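Long-range contacts in uncharacterized protein (Bacteroides eggerthii DSM 20697, PDB 4ECO), which is of unknown function but, as a leucine-rich repeat protein, probably serves in protein binding: residues N247-T252 with A271-Q276; L571-N576 with L592-N597. All coordinates share one frame; numbering follows the deposited sequence.

Contact 1. Residues N247-T252 with A271-Q276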
ATOM      1  N   ASN A 247     -10.756  28.916  14.239  1.00 55.27           N
ATOM      2  CA  ASN A 247     -12.197  28.902  13.971  1.00 55.37           C
ATOM      3  C   ASN A 247     -12.620  27.812  12.963  1.00 58.23           C
ATOM      4  O   ASN A 247     -13.814  27.492  12.902  1.00 59.40           O
ATOM      5  CB  ASN A 247     -12.650  30.271  13.482  1.00 55.36           C
ATOM      6  CG  ASN A 247     -12.445  31.359  14.496  1.00 69.63           C
ATOM      7  OD1 ASN A 247     -11.941  32.427  14.168  1.00 68.87           O
ATOM      8  ND2 ASN A 247     -12.780  31.097  15.763  1.00 63.42           N
ATOM      9  N   LEU A 248     -11.663  27.214  12.222  1.00 52.14           N
ATOM     10  CA  LEU A 248     -11.946  26.126  11.289  1.00 50.45           C
ATOM     11  C   LEU A 248     -11.946  24.791  12.066  1.00 54.02           C
ATOM     12  O   LEU A 248     -11.056  23.929  11.940  1.00 53.71           O
ATOM     13  CB  LEU A 248     -10.950  26.140  10.121  1.00 49.39           C
ATOM     14  CG  LEU A 248     -11.379  26.971   8.895  1.00 52.81           C
ATOM     15  CD1 LEU A 248     -11.529  28.471   9.230  1.00 52.70           C
ATOM     16  CD2 LEU A 248     -10.412  26.772   7.756  1.00 52.30           C
ATOM     17  N   LYS A 249     -12.982  24.660  12.898  1.00 50.36           N
ATOM     18  CA  LYS A 249     -13.223  23.557  13.816  1.00 50.42           C
ATOM     19  C   LYS A 249     -13.641  22.248  13.110  1.00 54.13           C
ATOM     20  O   LYS A 249     -13.505  21.176  13.700  1.00 53.36           O
ATOM     21  CB  LYS A 249     -14.325  23.970  14.803  1.00 53.61           C
ATOM     22  CG  LYS A 249     -14.016  25.202  15.689  1.00 49.48           C
ATOM     23  CD  LYS A 249     -12.994  24.958  16.787  1.00 46.88           C
ATOM     24  CE  LYS A 249     -12.772  26.187  17.630  1.00 56.86           C
ATOM     25  NZ  LYS A 249     -11.520  26.083  18.433  1.00 75.37           N
ATOM     26  N   ASP A 250     -14.146  22.333  11.867  1.00 50.41           N
ATOM     27  CA  ASP A 250     -14.633  21.183  11.112  1.00 48.78           C
ATOM     28  C   ASP A 250     -13.631  20.670  10.064  1.00 50.93           C
ATOM     29  O   ASP A 250     -13.891  19.624   9.451  1.00 50.50           O
ATOM     30  CB  ASP A 250     -15.954  21.547  10.414  1.00 50.44           C
ATOM     31  CG  ASP A 250     -17.185  21.626  11.316  1.00 59.10           C
ATOM     32  OD1 ASP A 250     -17.080  21.231  12.519  1.00 56.39           O
ATOM     33  OD2 ASP A 250     -18.268  22.039  10.809  1.00 66.79           O
ATOM     34  N   LEU A 251     -12.498  21.379   9.863  1.00 45.13           N
ATOM     35  CA  LEU A 251     -11.500  21.002   8.868  1.00 42.73           C
ATOM     36  C   LEU A 251     -10.676  19.827   9.388  1.00 45.94           C
ATOM     37  O   LEU A 251      -9.761  20.020  10.175  1.00 46.80           O
ATOM     38  CB  LEU A 251     -10.619  22.218   8.489  1.00 42.30           C
ATOM     39  CG  LEU A 251      -9.641  22.015   7.322  1.00 45.07           C
ATOM     40  CD1 LEU A 251     -10.330  21.516   6.065  1.00 43.41           C
ATOM     41  CD2 LEU A 251      -8.907  23.284   7.019  1.00 48.41           C
ATOM     42  N   THR A 252     -11.024  18.608   8.936  1.00 41.68           N
ATOM     43  CA  THR A 252     -10.446  17.320   9.351  1.00 40.82           C
ATOM     44  C   THR A 252      -9.559  16.679   8.286  1.00 44.33           C
ATOM     45  O   THR A 252      -8.694  15.874   8.623  1.00 43.00           O
ATOM     46  CB  THR A 252     -11.569  16.308   9.709  1.00 44.61           C
ATOM     47  OG1 THR A 252     -12.376  15.986   8.564  1.00 42.21           O
ATOM     48  CG2 THR A 252     -12.444  16.785  10.848  1.00 36.94           C
ATOM     49  N   ALA A 271      -1.393  25.338  12.690  1.00 47.46           N
ATOM     50  CA  ALA A 271      -2.330  26.297  13.268  1.00 47.41           C
ATOM     51  C   ALA A 271      -3.777  25.742  13.321  1.00 51.55           C
ATOM     52  O   ALA A 271      -4.627  26.373  13.944  1.00 55.11           O
ATOM     53  CB  ALA A 271      -2.302  27.601  12.470  1.00 47.48           C
ATOM     54  N   LEU A 272      -4.062  24.584  12.696  1.00 44.74           N
ATOM     55  CA  LEU A 272      -5.416  24.011  12.668  1.00 43.73           C
ATOM     56  C   LEU A 272      -5.770  23.303  13.988  1.00 50.49           C
ATOM     57  O   LEU A 272      -4.910  22.673  14.612  1.00 50.96           O
ATOM     58  CB  LEU A 272      -5.596  23.036  11.481  1.00 41.76           C
ATOM     59  CG  LEU A 272      -5.517  23.638  10.053  1.00 44.93           C
ATOM     60  CD1 LEU A 272      -5.498  22.552   9.019  1.00 44.71           C
ATOM     61  CD2 LEU A 272      -6.666  24.621   9.759  1.00 43.97           C
ATOM     62  N   PRO A 273      -7.037  23.393  14.449  1.00 49.62           N
ATOM     63  CA  PRO A 273      -7.374  22.762  15.740  1.00 50.90           C
ATOM     64  C   PRO A 273      -7.835  21.289  15.661  1.00 54.43           C
ATOM     65  O   PRO A 273      -7.688  20.571  16.654  1.00 53.15           O
ATOM     66  CB  PRO A 273      -8.527  23.633  16.255  1.00 53.34           C
ATOM     67  CG  PRO A 273      -9.188  24.194  15.014  1.00 56.26           C
ATOM     68  CD  PRO A 273      -8.193  24.140  13.890  1.00 50.73           C
ATOM     69  N   GLU A 274      -8.427  20.847  14.519  1.00 51.22           N
ATOM     70  CA  GLU A 274      -9.045  19.526  14.469  1.00 50.86           C
ATOM     71  C   GLU A 274      -8.671  18.661  13.251  1.00 52.70           C
ATOM     72  O   GLU A 274      -9.400  17.698  12.963  1.00 53.85           O
ATOM     73  CB  GLU A 274     -10.583  19.709  14.491  1.00 52.55           C
ATOM     74  CG  GLU A 274     -11.151  20.263  15.795  1.00 58.70           C
ATOM     75  CD  GLU A 274     -11.081  19.349  17.006  1.00 71.77           C
ATOM     76  OE1 GLU A 274     -10.957  18.111  16.826  1.00 49.93           O
ATOM     77  OE2 GLU A 274     -11.187  19.876  18.138  1.00 66.59           O
HETATM   78  N   MSE A 275      -7.526  18.927  12.590  1.00 45.16           N
HETATM   79  CA  MSE A 275      -7.104  18.136  11.410  1.00 41.27           C
HETATM   80  C   MSE A 275      -6.853  16.671  11.811  1.00 47.25           C
HETATM   81  O   MSE A 275      -6.205  16.433  12.826  1.00 48.53           O
HETATM   82  CB  MSE A 275      -5.852  18.763  10.757  1.00 40.48           C
HETATM   83  CG  MSE A 275      -5.348  18.004   9.527  1.00 41.96           C
HETATM   84 SE   MSE A 275      -3.856  18.896   8.682  0.75 44.17          SE
HETATM   85  CE  MSE A 275      -2.611  18.924  10.119  1.00 42.39           C
ATOM     86  N   GLN A 276      -7.396  15.712  11.035  1.00 44.03           N
ATOM     87  CA  GLN A 276      -7.295  14.262  11.288  1.00 43.95           C
ATOM     88  C   GLN A 276      -6.479  13.576  10.209  1.00 46.82           C
ATOM     89  O   GLN A 276      -5.579  12.803  10.529  1.00 47.89           O
ATOM     90  CB  GLN A 276      -8.687  13.603  11.395  1.00 45.36           C
ATOM     91  CG  GLN A 276      -9.538  14.173  12.525  1.00 45.77           C
ATOM     92  CD  GLN A 276     -10.854  13.482  12.723  1.00 57.10           C
ATOM     93  OE1 GLN A 276     -11.615  13.247  11.789  1.00 52.46           O
ATOM     94  NE2 GLN A 276     -11.203  13.251  13.972  1.00 58.30           N
TER
HETATM   95  O   HOH W   1      -9.147  22.043  11.843  1.00 44.84           O

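Contact 2. Residues L571-N576 with L592-N597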
ATOM      1  N   LEU A 571       2.331 -31.093 -10.826  1.00 39.84           N
ATOM      2  CA  LEU A 571       3.718 -31.442 -10.561  1.00 39.20           C
ATOM      3  C   LEU A 571       4.622 -30.766 -11.556  1.00 44.55           C
ATOM      4  O   LEU A 571       4.514 -31.006 -12.756  1.00 43.47           O
ATOM      5  CB  LEU A 571       3.965 -32.959 -10.572  1.00 39.40           C
ATOM      6  CG  LEU A 571       5.437 -33.396 -10.483  1.00 43.05           C
ATOM      7  CD1 LEU A 571       6.078 -33.019  -9.134  1.00 41.17           C
ATOM      8  CD2 LEU A 571       5.577 -34.872 -10.758  1.00 45.58           C
ATOM      9  N   GLN A 572       5.558 -29.968 -11.042  1.00 42.10           N
ATOM     10  CA  GLN A 572       6.551 -29.279 -11.849  1.00 41.36           C
ATOM     11  C   GLN A 572       7.908 -29.861 -11.555  1.00 42.98           C
ATOM     12  O   GLN A 572       8.422 -29.658 -10.461  1.00 42.71           O
ATOM     13  CB  GLN A 572       6.523 -27.783 -11.566  1.00 42.17           C
ATOM     14  CG  GLN A 572       5.206 -27.102 -11.878  1.00 55.54           C
ATOM     15  CD  GLN A 572       5.323 -25.609 -11.663  1.00 62.66           C
ATOM     16  OE1 GLN A 572       6.348 -25.093 -11.207  1.00 54.43           O
ATOM     17  NE2 GLN A 572       4.264 -24.880 -11.976  1.00 49.87           N
ATOM     18  N   ILE A 573       8.478 -30.613 -12.510  1.00 39.87           N
ATOM     19  CA  ILE A 573       9.787 -31.276 -12.355  1.00 39.46           C
ATOM     20  C   ILE A 573      10.678 -30.989 -13.595  1.00 45.00           C
ATOM     21  O   ILE A 573      11.693 -31.645 -13.806  1.00 46.46           O
ATOM     22  CB  ILE A 573       9.565 -32.802 -12.094  1.00 42.31           C
ATOM     23  CG1 ILE A 573      10.806 -33.478 -11.485  1.00 43.00           C
ATOM     24  CG2 ILE A 573       8.949 -33.561 -13.294  1.00 41.68           C
ATOM     25  CD1 ILE A 573      10.530 -34.790 -10.762  1.00 45.69           C
ATOM     26  N   GLY A 574      10.309 -29.976 -14.366  1.00 41.92           N
ATOM     27  CA  GLY A 574      11.051 -29.585 -15.551  1.00 43.34           C
ATOM     28  C   GLY A 574      12.438 -29.032 -15.288  1.00 50.62           C
ATOM     29  O   GLY A 574      12.742 -28.591 -14.175  1.00 50.96           O
ATOM     30  N   SER A 575      13.288 -29.049 -16.343  1.00 48.20           N
ATOM     31  CA  SER A 575      14.663 -28.544 -16.388  1.00 47.83           C
ATOM     32  C   SER A 575      15.515 -29.220 -15.300  1.00 51.85           C
ATOM     33  O   SER A 575      16.150 -28.564 -14.479  1.00 51.87           O
ATOM     34  CB  SER A 575      14.692 -27.021 -16.277  1.00 50.37           C
ATOM     35  OG  SER A 575      15.941 -26.500 -16.696  1.00 59.18           O
ATOM     36  N   ASN A 576      15.499 -30.547 -15.303  1.00 47.74           N
ATOM     37  CA  ASN A 576      16.291 -31.387 -14.405  1.00 47.85           C
ATOM     38  C   ASN A 576      16.982 -32.438 -15.273  1.00 54.43           C
ATOM     39  O   ASN A 576      17.175 -32.202 -16.474  1.00 54.64           O
ATOM     40  CB  ASN A 576      15.411 -32.015 -13.287  1.00 40.99           C
ATOM     41  CG  ASN A 576      15.003 -31.066 -12.187  1.00 55.28           C
ATOM     42  OD1 ASN A 576      15.824 -30.523 -11.459  1.00 53.97           O
ATOM     43  ND2 ASN A 576      13.717 -30.904 -11.984  1.00 42.94           N
ATOM     44  N   LEU A 592       1.243 -31.187 -15.617  1.00 39.69           N
ATOM     45  CA  LEU A 592       2.544 -31.827 -15.458  1.00 38.47           C
ATOM     46  C   LEU A 592       3.587 -31.184 -16.351  1.00 42.62           C
ATOM     47  O   LEU A 592       3.451 -31.162 -17.579  1.00 43.25           O
ATOM     48  CB  LEU A 592       2.426 -33.332 -15.759  1.00 38.91           C
ATOM     49  CG  LEU A 592       3.690 -34.196 -15.725  1.00 42.16           C
ATOM     50  CD1 LEU A 592       4.239 -34.374 -14.292  1.00 40.48           C
ATOM     51  CD2 LEU A 592       3.382 -35.548 -16.300  1.00 44.09           C
ATOM     52  N   ASP A 593       4.625 -30.649 -15.712  1.00 39.90           N
ATOM     53  CA  ASP A 593       5.769 -30.059 -16.390  1.00 40.06           C
ATOM     54  C   ASP A 593       6.936 -31.004 -16.279  1.00 42.71           C
ATOM     55  O   ASP A 593       7.465 -31.201 -15.180  1.00 41.48           O
ATOM     56  CB  ASP A 593       6.128 -28.666 -15.827  1.00 41.37           C
ATOM     57  CG  ASP A 593       7.528 -28.196 -16.210  1.00 50.39           C
ATOM     58  OD1 ASP A 593       7.883 -28.284 -17.408  1.00 48.92           O
ATOM     59  OD2 ASP A 593       8.283 -27.805 -15.307  1.00 60.86           O
ATOM     60  N   ILE A 594       7.317 -31.606 -17.413  1.00 39.34           N
ATOM     61  CA  ILE A 594       8.468 -32.502 -17.500  1.00 39.97           C
ATOM     62  C   ILE A 594       9.451 -31.958 -18.537  1.00 47.27           C
ATOM     63  O   ILE A 594      10.415 -32.644 -18.880  1.00 50.38           O
ATOM     64  CB  ILE A 594       8.052 -33.970 -17.828  1.00 42.89           C
ATOM     65  CG1 ILE A 594       7.225 -34.061 -19.150  1.00 42.65           C
ATOM     66  CG2 ILE A 594       7.357 -34.642 -16.627  1.00 42.02           C
ATOM     67  CD1 ILE A 594       7.114 -35.429 -19.773  1.00 37.14           C
ATOM     68  N   LYS A 595       9.190 -30.742 -19.052  1.00 43.39           N
ATOM     69  CA  LYS A 595       9.948 -30.118 -20.137  1.00 43.76           C
ATOM     70  C   LYS A 595      11.404 -29.952 -19.751  1.00 52.56           C
ATOM     71  O   LYS A 595      11.702 -29.684 -18.595  1.00 52.53           O
ATOM     72  CB  LYS A 595       9.331 -28.773 -20.550  1.00 42.31           C
ATOM     73  CG  LYS A 595       9.759 -28.305 -21.929  1.00 37.12           C
ATOM     74  CD  LYS A 595       8.949 -27.098 -22.401  1.00 42.64           C
ATOM     75  CE  LYS A 595       9.427 -26.512 -23.716  1.00 53.19           C
ATOM     76  NZ  LYS A 595       9.217 -27.439 -24.861  1.00 70.26           N
ATOM     77  N   ASP A 596      12.308 -30.176 -20.724  1.00 52.30           N
ATOM     78  CA  ASP A 596      13.759 -30.077 -20.577  1.00 52.78           C
ATOM     79  C   ASP A 596      14.253 -31.099 -19.531  1.00 58.88           C
ATOM     80  O   ASP A 596      14.729 -30.752 -18.455  1.00 59.35           O
ATOM     81  CB  ASP A 596      14.200 -28.634 -20.244  1.00 53.28           C
ATOM     82  CG  ASP A 596      15.700 -28.406 -20.184  1.00 59.99           C
ATOM     83  OD1 ASP A 596      16.450 -29.192 -20.804  1.00 63.30           O
ATOM     84  OD2 ASP A 596      16.123 -27.437 -19.523  1.00 60.42           O
ATOM     85  N   ASN A 597      14.095 -32.375 -19.870  1.00 55.98           N
ATOM     86  CA  ASN A 597      14.560 -33.561 -19.139  1.00 54.99           C
ATOM     87  C   ASN A 597      14.964 -34.510 -20.240  1.00 58.61           C
ATOM     88  O   ASN A 597      14.206 -35.410 -20.597  1.00 57.93           O
ATOM     89  CB  ASN A 597      13.472 -34.108 -18.189  1.00 53.13           C
ATOM     90  CG  ASN A 597      13.404 -33.436 -16.845  1.00 61.18           C
ATOM     91  OD1 ASN A 597      14.280 -33.601 -16.007  1.00 46.68           O
ATOM     92  ND2 ASN A 597      12.305 -32.758 -16.564  1.00 56.97           N
TER

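Contact 1. Residues N247-T252 with A271-Q276
Thr252 and Met275 bring the two backbones closest, their CA atoms 4.0 Å apart, and just beyond them the backbone N of Gln276 donates to the O of Thr252 at 2.7 Å, with an angle of 158° at the hydrogen. The two segments are irregular lead-ins to strands 253-257 and 277-279, parallel neighbours in the leucine-rich repeat coil. Toward their other ends they diverge, to 7.0 Å between the CA atoms of Leu248 and Leu272. There a water fills in where the backbones do not pair directly. It donates to Leu248 O and Leu251 O, each at 2.7 Å, and accepts from Glu274 N at 3.0 Å, so three backbone polar groups are satisfied by one molecule.

Inside the coil, Leu251 and Leu272 cross obliquely, CD2 meeting CD2 at 3.8 Å. CG of Leu251 lies anti to its backbone N (chi1 -172°), and from there its CD2 branch meets both methyls of Leu272. Leu272 also packs on Val254 of strand 253-257. Met275, a selenomethionine, points away overall, though its CB still touches Leu251 O, and lies against Val254 and Val303.

At the converging end, the side chains of Thr252 and Gln276 run side by side, pointing the same way. Gln276 OE1 passes 3.7 Å from Thr252 CB and accepts a hydrogen bond from Arg142. An alanine in place of Gln276 would probably leave Arg142 without that acceptor and open a gap beside CB and CG2 of Thr252.

Lys249 and Glu274 carry opposite charges but do not pair; Lys249 makes a salt bridge to Asp246. Glu274 meets Lys249 at the backbone oxygen instead, its CB and CG resting on Lys249 O. Beside it, the ring of Pro273 touches Leu248 O with both CG and CD.

Contact 2. Residues L571-N576 with L592-N597
Leu571 pairs with Leu592 and Gln572 with Asp593 as parallel strands, joined by Asp593 N to Leu571 O (3.0 Å) and Ile573 N to Asp593 O (2.9 Å), before both chains turn off in step. Each segment carries the LxLxxN part of the leucine-rich repeat signature LxxLxLxxN, with isoleucine at the later L position. On the core side Leu571 CD2 meets Leu592 CD1 at 3.8 Å, the two side chains pointing the same way, and Ile573 packs its CG2 on that of Ile594.

Asn597 ties the turns together: its ND2 donates to Ile573 O (3.0 Å, 173°) and to Ile594 O, both lying in its amide plane. Asn576 ND2 reaches the same Ile573 O from the opposite face of the carbonyl, so this buried oxygen is gripped twice. Farther along the turn, Ser575 OG donates to Asp596 OD2 at 3.0 Å, from above the carboxylate plane; the same oxygen forms a salt bridge with Arg553. Asp593 OD1 takes the N of Lys595 in an Asx turn.

Asn576 ND2 also bonds Ile543 O, repeating the asparagine pattern one turn earlier. Strand 540-542 flanks 570-572, and strand 617-619 flanks 591-593, with Leu618 touching both Leu592 and Ile594.

Contact 1 closes well before contact 2 opens along the chain, and the two lie on opposite sides of its centre, with centres 63 Å apart and nearest atoms about 45 Å apart. They do not touch. What links them is the repeating run of parallel strands: residues 247-252 and 271-276 lead into 253-257 and 277-279, whereas 571-576 and 592-597 are the ends of 570-572 and 591-593 and the turns that follow. Contact 1 thus joins adjacent coils ahead of their strands, contact 2 on and after them. Stacking of this kind, coil upon coil, builds an elongated solenoid, a shape consistent with protein binding.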